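Local coordinates for 30S ribosomal protein S6 (Aquifex aeolicus, PDB 2J5A), which probably binds 16S ribosomal RNA together with protein bS18, as a structural component of the small ribosomal subunit, at residues G50-A55 with A64-V69; V13-P18 with D91-L96; G40-Y45 with Q70-N75; E34-K39 with P76-E81. All coordinates share one frame; numbering follows the deposited sequence.

Contact 1. Residues G50-A55 with A64-V69; sequences GMRQLA and ARYFLV
Arg52 reaches over to Tyr66 on one face of a twisted antiparallel strand pair, its CD coming 3.5 Å from Tyr66 CD1. The two side chains cross at about a right angle, and the guanidinium plane stands 88° from that of the phenol ring. Further along the same face, CD2 of Leu54 touches both Ala64 CB, at 4.0 Å, and the phenol oxygen Tyr66 OH, at 3.4 Å. That oxygen is tied down by polar partners: a water joins it to Gln53 O, and it is hydrogen-bonded to Arg94 NH1. On the other face, Met51 crosses Arg65 at about a right angle; the bend at chi2 (-55°) sets SD 3.8 Å from Arg65 CB, and CE lies 3.7 Å from Ala64 C. Arg65 lays its CD against the Gly50 carbonyl group, while its guanidinium forms salt bridges with Glu22 and Asp48. Behind these side chains, Arg52 and Ala64 exchange a pair of backbone hydrogen bonds, and Tyr66 N donates to Gly50 O at 3.1 Å. The contact forms the closing end of the hairpin of strands 41-53 and 63-73; helix 22-38 packs on the Met51 and Arg65 face through Met25, and strand 8-16 adjoins strand 63-73.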
# COMPACT_ATOMS: atom_id res chain seq x y z
N GLY A 50 8.27 -9.33 -1.09
CA GLY A 50 9.64 -9.42 -0.65
C GLY A 50 10.56 -8.37 -1.23
O GLY A 50 10.12 -7.33 -1.74
N MET A 51 11.86 -8.64 -1.13
CA MET A 51 12.90 -7.71 -1.58
C MET A 51 12.99 -7.75 -3.09
O MET A 51 13.04 -8.83 -3.69
CB MET A 51 14.26 -8.06 -0.96
CG MET A 51 14.29 -8.07 0.56
SD MET A 51 13.71 -6.52 1.33
CE MET A 51 14.85 -5.31 0.68
N ARG A 52 12.99 -6.58 -3.71
CA ARG A 52 13.08 -6.47 -5.15
C ARG A 52 14.09 -5.42 -5.53
O ARG A 52 14.21 -4.39 -4.86
CB ARG A 52 11.74 -6.07 -5.76
CG ARG A 52 10.72 -7.15 -5.71
CD ARG A 52 9.37 -6.66 -6.22
NE ARG A 52 9.33 -6.52 -7.68
CZ ARG A 52 9.18 -7.53 -8.53
NH1 ARG A 52 9.08 -8.79 -8.08
NH2 ARG A 52 9.13 -7.29 -9.84
N GLN A 53 14.80 -5.66 -6.62
CA GLN A 53 15.72 -4.70 -7.16
C GLN A 53 14.89 -3.57 -7.76
O GLN A 53 13.87 -3.80 -8.39
CB GLN A 53 16.64 -5.34 -8.22
CG GLN A 53 18.09 -4.89 -8.13
CD GLN A 53 19.00 -5.58 -9.15
OE1 GLN A 53 18.94 -5.29 -10.35
NE2 GLN A 53 19.85 -6.49 -8.67
N LEU A 54 15.31 -2.34 -7.50
CA LEU A 54 14.64 -1.18 -8.06
C LEU A 54 15.15 -0.96 -9.47
O LEU A 54 16.30 -1.25 -9.77
CB LEU A 54 14.89 0.05 -7.19
CG LEU A 54 14.31 -0.01 -5.77
CD1 LEU A 54 14.96 1.06 -4.89
CD2 LEU A 54 12.80 0.15 -5.82
N ALA A 55 14.27 -0.47 -10.34
CA ALA A 55 14.64 -0.17 -11.73
C ALA A 55 15.69 0.92 -11.74
O ALA A 55 16.67 0.83 -12.47
CB ALA A 55 13.40 0.26 -12.54
N ALA A 64 14.33 -2.71 -2.45
CA ALA A 64 13.29 -2.29 -1.51
C ALA A 64 12.31 -3.41 -1.22
O ALA A 64 12.18 -4.33 -2.01
CB ALA A 64 12.55 -1.06 -2.06
N ARG A 65 11.60 -3.31 -0.11
CA ARG A 65 10.58 -4.28 0.25
C ARG A 65 9.17 -3.85 -0.24
O ARG A 65 8.64 -2.82 0.20
CB ARG A 65 10.56 -4.49 1.77
CG ARG A 65 9.49 -5.46 2.24
CD ARG A 65 9.62 -6.84 1.59
NE ARG A 65 8.93 -7.83 2.40
CZ ARG A 65 9.44 -8.41 3.48
NH1 ARG A 65 10.66 -8.12 3.90
NH2 ARG A 65 8.72 -9.30 4.14
N TYR A 66 8.58 -4.67 -1.11
CA TYR A 66 7.31 -4.37 -1.73
C TYR A 66 6.17 -5.12 -1.10
O TYR A 66 6.23 -6.34 -0.97
CB TYR A 66 7.33 -4.72 -3.23
CG TYR A 66 7.95 -3.65 -4.12
CD1 TYR A 66 9.30 -3.65 -4.38
CD2 TYR A 66 7.17 -2.68 -4.71
CE1 TYR A 66 9.88 -2.69 -5.20
CE2 TYR A 66 7.73 -1.72 -5.54
CZ TYR A 66 9.10 -1.74 -5.77
OH TYR A 66 9.68 -0.81 -6.59
N PHE A 67 5.13 -4.36 -0.73
CA PHE A 67 3.86 -4.91 -0.30
C PHE A 67 2.73 -4.38 -1.21
O PHE A 67 2.84 -3.31 -1.79
CB PHE A 67 3.54 -4.51 1.16
CG PHE A 67 4.51 -5.03 2.18
CD1 PHE A 67 4.44 -6.35 2.62
CD2 PHE A 67 5.46 -4.20 2.76
CE1 PHE A 67 5.30 -6.82 3.56
CE2 PHE A 67 6.33 -4.68 3.72
CZ PHE A 67 6.26 -6.00 4.10
N LEU A 68 1.64 -5.14 -1.26
CA LEU A 68 0.45 -4.79 -2.04
C LEU A 68 -0.78 -5.09 -1.21
O LEU A 68 -0.86 -6.18 -0.62
CB LEU A 68 0.39 -5.62 -3.34
CG LEU A 68 -0.76 -5.38 -4.34
CD1 LEU A 68 -0.30 -5.79 -5.73
CD2 LEU A 68 -2.08 -6.09 -3.96
N VAL A 69 -1.72 -4.15 -1.18
CA VAL A 69 -3.00 -4.33 -0.48
C VAL A 69 -4.17 -3.81 -1.35
O VAL A 69 -4.06 -2.78 -2.03
CB VAL A 69 -2.97 -3.71 0.97
CG1 VAL A 69 -3.03 -2.21 0.94
CG2 VAL A 69 -4.11 -4.27 1.85
O HOH W 1 11.20 -2.79 -8.26

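Contact 2. Residues V13-P18 with D91-L96; sequences VFAVKP and DVIRWL. With NA (sodium ion), chain B.
Ala15 O is gripped by two successive amides of the opposing strand: Ile93 N donates at 2.7 Å, and Arg94 N adds a weak bond at 3.4 Å. Ile93 and Arg94 both face Ala15, a classic beta bulge that shifts the register by one residue. Beyond the bulge Lys17 N donates to Asp91 O at 2.8 Å; before it Ala15 N bonds to Arg94 O, and Val13 pairs with Leu96 in both directions. Ala15 CB rests 3.6 Å from Arg94 CB, whereas Ile93 CG2 meets Lys17 CB at 3.8 Å, the side chains crossing at about a right angle. Ile93 CG1, between backbone N and carbonyl carbon (chi1 61°), lies 3.6 Å from Ala15 O. Lys17 NZ bonds to Glu90 O, and Asp91 forms a salt bridge with Lys28. On the face opposite Ala15 and Arg94, Phe14 CB packs on Val92 CG1 at 4.0 Å. Val92 O binds the sodium ion at 2.3 Å, in a site completed by a water and the carbonyl oxygens of Leu86, Lys87 and Asp89. The pair joins central strand 8-16 to edge strand 92-100; helix 22-38 covers Phe14 and Val16, helix 78-88 packs against Trp95, and strand 63-73 borders strand 8-16.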
# COMPACT_ATOMS: atom_id res chain seq x y z
N VAL A 13 0.26 -0.18 -3.65
CA VAL A 13 1.54 -0.85 -3.67
C VAL A 13 2.54 0.17 -3.15
O VAL A 13 2.54 1.31 -3.61
CB VAL A 13 1.96 -1.29 -5.11
CG1 VAL A 13 3.32 -1.96 -5.10
CG2 VAL A 13 0.93 -2.18 -5.75
N PHE A 14 3.38 -0.23 -2.20
CA PHE A 14 4.41 0.64 -1.67
C PHE A 14 5.70 -0.15 -1.38
O PHE A 14 5.67 -1.38 -1.21
CB PHE A 14 3.91 1.39 -0.44
CG PHE A 14 3.55 0.50 0.72
CD1 PHE A 14 2.35 -0.17 0.74
CD2 PHE A 14 4.45 0.31 1.78
CE1 PHE A 14 2.03 -0.98 1.80
CE2 PHE A 14 4.13 -0.52 2.83
CZ PHE A 14 2.93 -1.16 2.85
N ALA A 15 6.81 0.60 -1.37
CA ALA A 15 8.16 0.05 -1.24
C ALA A 15 8.80 0.63 0.00
O ALA A 15 8.86 1.85 0.16
CB ALA A 15 9.00 0.39 -2.46
N VAL A 16 9.27 -0.25 0.88
CA VAL A 16 9.88 0.13 2.17
C VAL A 16 11.41 0.09 2.05
O VAL A 16 11.95 -0.82 1.42
CB VAL A 16 9.43 -0.83 3.27
CG1 VAL A 16 10.16 -0.55 4.57
CG2 VAL A 16 7.92 -0.75 3.44
N LYS A 17 12.10 1.06 2.66
CA LYS A 17 13.56 1.14 2.48
C LYS A 17 14.21 -0.13 3.05
O LYS A 17 13.69 -0.71 4.02
CB LYS A 17 14.19 2.45 3.00
CG LYS A 17 14.05 2.72 4.48
CD LYS A 17 14.90 3.94 4.94
CE LYS A 17 14.54 5.26 4.24
NZ LYS A 17 14.51 6.46 5.19
N PRO A 18 15.28 -0.61 2.40
CA PRO A 18 15.84 -1.93 2.72
C PRO A 18 16.66 -2.05 4.02
O PRO A 18 17.14 -3.12 4.30
CB PRO A 18 16.72 -2.25 1.50
CG PRO A 18 17.14 -0.93 0.98
CD PRO A 18 16.01 0.04 1.30
N ASP A 91 10.28 6.00 5.90
CA ASP A 91 10.61 4.61 5.64
C ASP A 91 10.03 4.09 4.32
O ASP A 91 10.52 3.10 3.80
CB ASP A 91 10.10 3.73 6.78
CG ASP A 91 10.69 4.09 8.14
OD1 ASP A 91 11.87 4.57 8.21
OD2 ASP A 91 9.97 3.85 9.15
N VAL A 92 9.00 4.74 3.79
CA VAL A 92 8.33 4.30 2.57
C VAL A 92 8.84 5.11 1.41
O VAL A 92 8.60 6.31 1.35
CB VAL A 92 6.81 4.43 2.70
CG1 VAL A 92 6.09 4.22 1.34
CG2 VAL A 92 6.30 3.48 3.79
N ILE A 93 9.55 4.49 0.50
CA ILE A 93 10.31 5.25 -0.48
C ILE A 93 9.62 5.25 -1.82
O ILE A 93 10.08 5.86 -2.77
CB ILE A 93 11.82 4.76 -0.57
CG1 ILE A 93 11.93 3.28 -1.01
CG2 ILE A 93 12.52 4.99 0.77
CD1 ILE A 93 13.38 2.79 -1.21
N ARG A 94 8.51 4.54 -1.89
CA ARG A 94 7.71 4.49 -3.08
C ARG A 94 6.28 4.04 -2.74
O ARG A 94 6.07 3.16 -1.92
CB ARG A 94 8.36 3.54 -4.09
CG ARG A 94 7.91 3.85 -5.47
CD ARG A 94 8.43 2.88 -6.46
NE ARG A 94 7.82 3.14 -7.75
CZ ARG A 94 7.79 2.28 -8.76
NH1 ARG A 94 8.34 1.08 -8.66
NH2 ARG A 94 7.20 2.63 -9.89
N TRP A 95 5.30 4.70 -3.35
CA TRP A 95 3.89 4.44 -3.08
C TRP A 95 3.09 4.64 -4.37
O TRP A 95 3.41 5.51 -5.17
CB TRP A 95 3.38 5.31 -1.91
CG TRP A 95 3.55 6.77 -2.10
CD1 TRP A 95 2.60 7.65 -2.49
CD2 TRP A 95 4.77 7.52 -1.95
NE1 TRP A 95 3.13 8.91 -2.59
CE2 TRP A 95 4.47 8.86 -2.26
CE3 TRP A 95 6.08 7.20 -1.58
CZ2 TRP A 95 5.42 9.87 -2.23
CZ3 TRP A 95 7.04 8.22 -1.53
CH2 TRP A 95 6.70 9.53 -1.85
N LEU A 96 2.10 3.79 -4.59
CA LEU A 96 1.29 3.83 -5.80
C LEU A 96 -0.15 3.42 -5.45
O LEU A 96 -0.37 2.38 -4.84
CB LEU A 96 1.81 2.86 -6.84
CG LEU A 96 3.30 2.86 -7.17
CD1 LEU A 96 3.64 1.56 -7.86
CD2 LEU A 96 3.70 4.08 -8.03
NA NA B . 7.58 8.23 2.13
O HOH W 2 9.23 9.44 1.54

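Contact 3. Residues G40-Y45 with Q70-N75; sequences GGEILY and QFKTEN
A classic beta bulge interrupts the open end of the antiparallel hairpin formed by strands 41-53 and 63-73, part of the four-stranded sheet of the ferredoxin-like (beta-alpha-beta-beta-alpha-beta) fold. Leu44 and Tyr45 both face Gln70, whose carbonyl oxygen takes a 2.9 Å hydrogen bond from Leu44 N and a weak one from Tyr45 N. Gln70 N returns a bond to Tyr45 O within the bulge, and regular pairing resumes at Glu42 and Lys72, which bond to each other through both their amides and carbonyls. Glu42 and Lys72 also run side by side, pointing the same way, with Glu42 OE2 3.6 Å from Lys72 CE; the charged atoms themselves remain beyond salt-bridge distance. Leu44 crosses Lys72 at about a right angle and sets CD2 against its CE at 3.7 Å. Next along this face, Gln70 OE1 lies 3.4 Å from Tyr45 CB, the amide and ring planes 54° apart. The ends of these two side chains are held by other partners: Gln70 OE1 by Lys106 N, Gln70 NE2 by Glu11, and Tyr45 OH by Glu47. On the opposite face Ile43 CD1 packs against Phe71 CB, and the Phe71 side chain continues toward Ile36 and Leu78 of the two helices. Where the strands part, a water links Gly40 O to Glu74 N. Thr73 OG1, anti to its own backbone N (chi1 -170°), donates to Gly40 O at 2.8 Å from above the carbonyl plane and accepts from Asn75 N at 3.0 Å, closing an ST turn.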
# COMPACT_ATOMS: atom_id res chain seq x y z
N GLY A 40 -12.06 3.89 7.19
CA GLY A 40 -13.30 3.34 6.65
C GLY A 40 -13.08 2.41 5.47
O GLY A 40 -13.97 2.26 4.61
N GLY A 41 -11.91 1.77 5.41
CA GLY A 41 -11.61 0.85 4.33
C GLY A 41 -11.61 -0.58 4.81
O GLY A 41 -11.19 -0.86 5.91
N GLU A 42 -12.09 -1.49 3.96
CA GLU A 42 -12.05 -2.91 4.29
C GLU A 42 -10.98 -3.58 3.45
O GLU A 42 -11.02 -3.50 2.23
CB GLU A 42 -13.40 -3.57 4.02
CG GLU A 42 -13.49 -5.00 4.53
CD GLU A 42 -14.86 -5.61 4.36
OE1 GLU A 42 -15.85 -5.03 4.87
OE2 GLU A 42 -14.95 -6.67 3.72
N ILE A 43 -10.03 -4.23 4.12
CA ILE A 43 -8.94 -4.92 3.45
C ILE A 43 -9.48 -6.22 2.84
O ILE A 43 -9.98 -7.08 3.55
CB ILE A 43 -7.78 -5.26 4.43
CG1 ILE A 43 -7.26 -4.00 5.14
CG2 ILE A 43 -6.64 -5.98 3.68
CD1 ILE A 43 -6.53 -2.97 4.24
N LEU A 44 -9.35 -6.33 1.51
CA LEU A 44 -9.85 -7.46 0.74
C LEU A 44 -8.77 -8.45 0.36
O LEU A 44 -9.07 -9.61 0.08
CB LEU A 44 -10.50 -6.95 -0.55
CG LEU A 44 -11.61 -5.90 -0.42
CD1 LEU A 44 -12.07 -5.53 -1.80
CD2 LEU A 44 -12.78 -6.42 0.41
N TYR A 45 -7.53 -8.00 0.30
CA TYR A 45 -6.47 -8.81 -0.25
C TYR A 45 -5.12 -8.17 0.03
O TYR A 45 -5.02 -6.95 0.24
CB TYR A 45 -6.68 -8.96 -1.76
CG TYR A 45 -5.67 -9.84 -2.43
CD1 TYR A 45 -5.71 -11.22 -2.27
CD2 TYR A 45 -4.67 -9.30 -3.21
CE1 TYR A 45 -4.79 -12.03 -2.89
CE2 TYR A 45 -3.74 -10.10 -3.83
CZ TYR A 45 -3.81 -11.46 -3.68
OH TYR A 45 -2.87 -12.24 -4.32
N GLN A 70 -5.25 -4.58 -1.39
CA GLN A 70 -6.49 -4.13 -2.01
C GLN A 70 -7.52 -3.91 -0.93
O GLN A 70 -7.51 -4.60 0.12
CB GLN A 70 -7.03 -5.12 -3.04
CG GLN A 70 -6.04 -5.51 -4.13
CD GLN A 70 -6.61 -6.55 -5.06
OE1 GLN A 70 -7.43 -7.37 -4.66
NE2 GLN A 70 -6.20 -6.50 -6.33
N PHE A 71 -8.36 -2.93 -1.16
CA PHE A 71 -9.35 -2.55 -0.18
C PHE A 71 -10.54 -1.87 -0.85
O PHE A 71 -10.45 -1.45 -2.01
CB PHE A 71 -8.72 -1.66 0.91
CG PHE A 71 -8.26 -0.31 0.43
CD1 PHE A 71 -7.00 -0.14 -0.12
CD2 PHE A 71 -9.07 0.81 0.57
CE1 PHE A 71 -6.56 1.11 -0.56
CE2 PHE A 71 -8.65 2.07 0.13
CZ PHE A 71 -7.38 2.22 -0.43
N LYS A 72 -11.66 -1.83 -0.13
CA LYS A 72 -12.86 -1.14 -0.58
C LYS A 72 -13.25 -0.08 0.44
O LYS A 72 -12.98 -0.23 1.63
CB LYS A 72 -14.00 -2.11 -0.89
CG LYS A 72 -14.53 -2.95 0.28
CD LYS A 72 -15.73 -3.81 -0.20
CE LYS A 72 -16.16 -4.89 0.78
NZ LYS A 72 -17.00 -5.94 0.08
N THR A 73 -13.85 1.01 -0.02
CA THR A 73 -14.26 2.08 0.90
C THR A 73 -15.29 3.00 0.26
O THR A 73 -15.30 3.18 -0.96
CB THR A 73 -13.06 2.96 1.33
OG1 THR A 73 -13.47 3.84 2.39
CG2 THR A 73 -12.56 3.80 0.17
N GLU A 74 -16.13 3.59 1.10
CA GLU A 74 -17.03 4.67 0.67
C GLU A 74 -16.40 6.06 0.90
O GLU A 74 -16.95 7.08 0.47
CB GLU A 74 -18.41 4.51 1.34
CG GLU A 74 -18.96 3.07 1.19
CD GLU A 74 -20.47 2.97 0.98
OE1 GLU A 74 -21.00 3.49 -0.04
OE2 GLU A 74 -21.13 2.32 1.82
N ASN A 75 -15.22 6.07 1.53
CA ASN A 75 -14.48 7.30 1.82
C ASN A 75 -13.69 7.77 0.61
O ASN A 75 -12.62 7.22 0.29
CB ASN A 75 -13.54 7.04 2.98
CG ASN A 75 -12.97 8.31 3.57
OD1 ASN A 75 -12.97 9.36 2.92
ND2 ASN A 75 -12.48 8.22 4.80
O HOH W 3 -16.33 3.97 3.81

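Contact 4. Residues E34-K39 with P76-E81; sequences EFIKQK and PQLPNE
Side-chain packing joins the two helices that lie on one face of the sheet in this ferredoxin-like fold, here between the C-terminal end of helix 22-38 and the first turn of helix 78-88. No hydrogen bond joins the two segments; a hydrophobic contact at the base and a charged one further out hold them together. Leu78 provides the base. Its CG lies 3.6 Å from Lys39 CB, and its CD1 turns in toward the end of the first helix, 3.8 Å from Ile36 O and 4.3 Å from Ile36 CG2. Both Ile36 and Leu78 also touch Phe71 of the underlying strand 63-73, so helices and sheet also meet here. Lys39, the first residue to leave the helical conformation, supplies aliphatic as well as charged surface. Its chain bends at chi2 (-90°) and then passes across Glu81 at about a right angle. Phe35 approaches Glu81 too: CZ is 3.8 Å from Glu81 CG, and the ring plane is inclined 32° to the carboxylate. One face of the same ring is overlaid, toward its rim, by Lys39 CG. The CG methylene of Glu81 is thus shared between the phenyl tip and the lysine. At the outer end of the interface, Lys39 NZ stands 3.2 Å from Glu81 CG and forms a salt bridge to Glu81 OE2 at 3.4 Å.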
# COMPACT_ATOMS: atom_id res chain seq x y z
N GLU A 34 -3.81 -0.94 9.12
CA GLU A 34 -4.63 -0.46 10.23
C GLU A 34 -5.02 0.98 9.95
O GLU A 34 -6.12 1.40 10.29
CB GLU A 34 -3.87 -0.61 11.56
CG GLU A 34 -4.71 -1.03 12.76
CD GLU A 34 -5.65 -2.18 12.45
OE1 GLU A 34 -5.18 -3.20 11.87
OE2 GLU A 34 -6.86 -2.05 12.76
N PHE A 35 -4.12 1.75 9.33
CA PHE A 35 -4.44 3.09 8.87
C PHE A 35 -5.61 3.05 7.88
O PHE A 35 -6.58 3.79 8.01
CB PHE A 35 -3.21 3.71 8.21
CG PHE A 35 -3.44 5.05 7.61
CD1 PHE A 35 -3.10 6.21 8.30
CD2 PHE A 35 -3.99 5.18 6.33
CE1 PHE A 35 -3.31 7.45 7.72
CE2 PHE A 35 -4.20 6.43 5.76
CZ PHE A 35 -3.86 7.56 6.45
N ILE A 36 -5.53 2.18 6.89
CA ILE A 36 -6.61 2.03 5.93
C ILE A 36 -7.91 1.66 6.66
O ILE A 36 -8.95 2.25 6.38
CB ILE A 36 -6.29 0.99 4.85
CG1 ILE A 36 -5.08 1.43 4.02
CG2 ILE A 36 -7.52 0.77 3.95
CD1 ILE A 36 -4.50 0.35 3.16
N LYS A 37 -7.82 0.70 7.58
CA LYS A 37 -8.98 0.22 8.36
C LYS A 37 -9.60 1.36 9.18
O LYS A 37 -10.81 1.47 9.29
CB LYS A 37 -8.60 -0.95 9.29
CG LYS A 37 -8.64 -2.32 8.61
CD LYS A 37 -7.74 -3.38 9.29
CE LYS A 37 -8.44 -4.07 10.47
NZ LYS A 37 -7.67 -5.25 11.03
N GLN A 38 -8.74 2.19 9.75
CA GLN A 38 -9.17 3.39 10.46
C GLN A 38 -10.10 4.21 9.58
O GLN A 38 -11.22 4.54 9.98
CB GLN A 38 -7.93 4.21 10.88
CG GLN A 38 -8.16 5.29 11.94
CD GLN A 38 -6.85 5.74 12.62
OE1 GLN A 38 -5.97 6.32 11.97
NE2 GLN A 38 -6.73 5.48 13.92
N LYS A 39 -9.66 4.51 8.37
CA LYS A 39 -10.31 5.54 7.56
C LYS A 39 -11.58 5.08 6.85
O LYS A 39 -12.13 5.80 6.02
CB LYS A 39 -9.31 6.13 6.56
CG LYS A 39 -8.04 6.67 7.19
CD LYS A 39 -8.16 8.12 7.57
CE LYS A 39 -6.89 8.61 8.26
NZ LYS A 39 -6.70 10.10 8.09
N PRO A 76 -14.17 8.84 -0.06
CA PRO A 76 -13.58 9.19 -1.35
C PRO A 76 -12.20 9.79 -1.18
O PRO A 76 -11.44 9.85 -2.14
CB PRO A 76 -14.56 10.24 -1.89
CG PRO A 76 -15.06 10.92 -0.68
CD PRO A 76 -15.20 9.81 0.35
N GLN A 77 -11.88 10.25 0.03
CA GLN A 77 -10.57 10.83 0.32
C GLN A 77 -9.49 9.83 0.77
O GLN A 77 -8.34 10.22 0.96
CB GLN A 77 -10.72 11.95 1.36
CG GLN A 77 -11.05 13.32 0.74
CD GLN A 77 -9.86 13.91 -0.04
OE1 GLN A 77 -8.73 13.96 0.46
NE2 GLN A 77 -10.12 14.37 -1.27
N LEU A 78 -9.83 8.54 0.92
CA LEU A 78 -8.88 7.56 1.48
C LEU A 78 -7.61 7.46 0.62
O LEU A 78 -6.51 7.45 1.17
CB LEU A 78 -9.53 6.18 1.67
CG LEU A 78 -9.13 5.49 2.98
CD1 LEU A 78 -9.97 4.26 3.26
CD2 LEU A 78 -7.63 5.16 3.00
N PRO A 79 -7.76 7.38 -0.71
CA PRO A 79 -6.56 7.36 -1.57
C PRO A 79 -5.66 8.59 -1.44
O PRO A 79 -4.44 8.48 -1.52
CB PRO A 79 -7.12 7.27 -3.00
CG PRO A 79 -8.56 6.96 -2.87
CD PRO A 79 -9.01 7.30 -1.49
N ASN A 80 -6.27 9.76 -1.27
CA ASN A 80 -5.52 10.99 -1.01
C ASN A 80 -4.78 10.90 0.32
O ASN A 80 -3.61 11.23 0.43
CB ASN A 80 -6.49 12.17 -0.94
CG ASN A 80 -5.94 13.39 -1.62
OD1 ASN A 80 -5.64 13.38 -2.82
ND2 ASN A 80 -5.80 14.48 -0.84
N GLU A 81 -5.50 10.45 1.32
CA GLU A 81 -5.00 10.31 2.67
C GLU A 81 -3.80 9.38 2.72
O GLU A 81 -2.78 9.69 3.33
CB GLU A 81 -6.11 9.73 3.52
CG GLU A 81 -6.11 10.22 4.92
CD GLU A 81 -6.56 11.66 5.02
OE1 GLU A 81 -7.55 12.02 4.36
OE2 GLU A 81 -5.94 12.42 5.77

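Contacts 1 and 3 fasten the two ends of one hairpin, their centres about 22 Å apart and on opposite sides of the chain's centre. Contact 2 adds the remaining two strands of the sheet and meets contact 1 where central strands 8-16 and 63-73 pair: Arg65 O lies 2.7 Å from Val16 N, a probable hydrogen bond. Contact 4 sits about 8 Å, centre to centre, from contact 3, to which Asn75 ND2 ties it through Lys39 O at 2.7 Å. Contacts 2 and 4 do not touch, although helix 78-88 runs from one toward the other. The sodium ion is bound at contact 2, about 12 Å from the Phe35 side chain of contact 4.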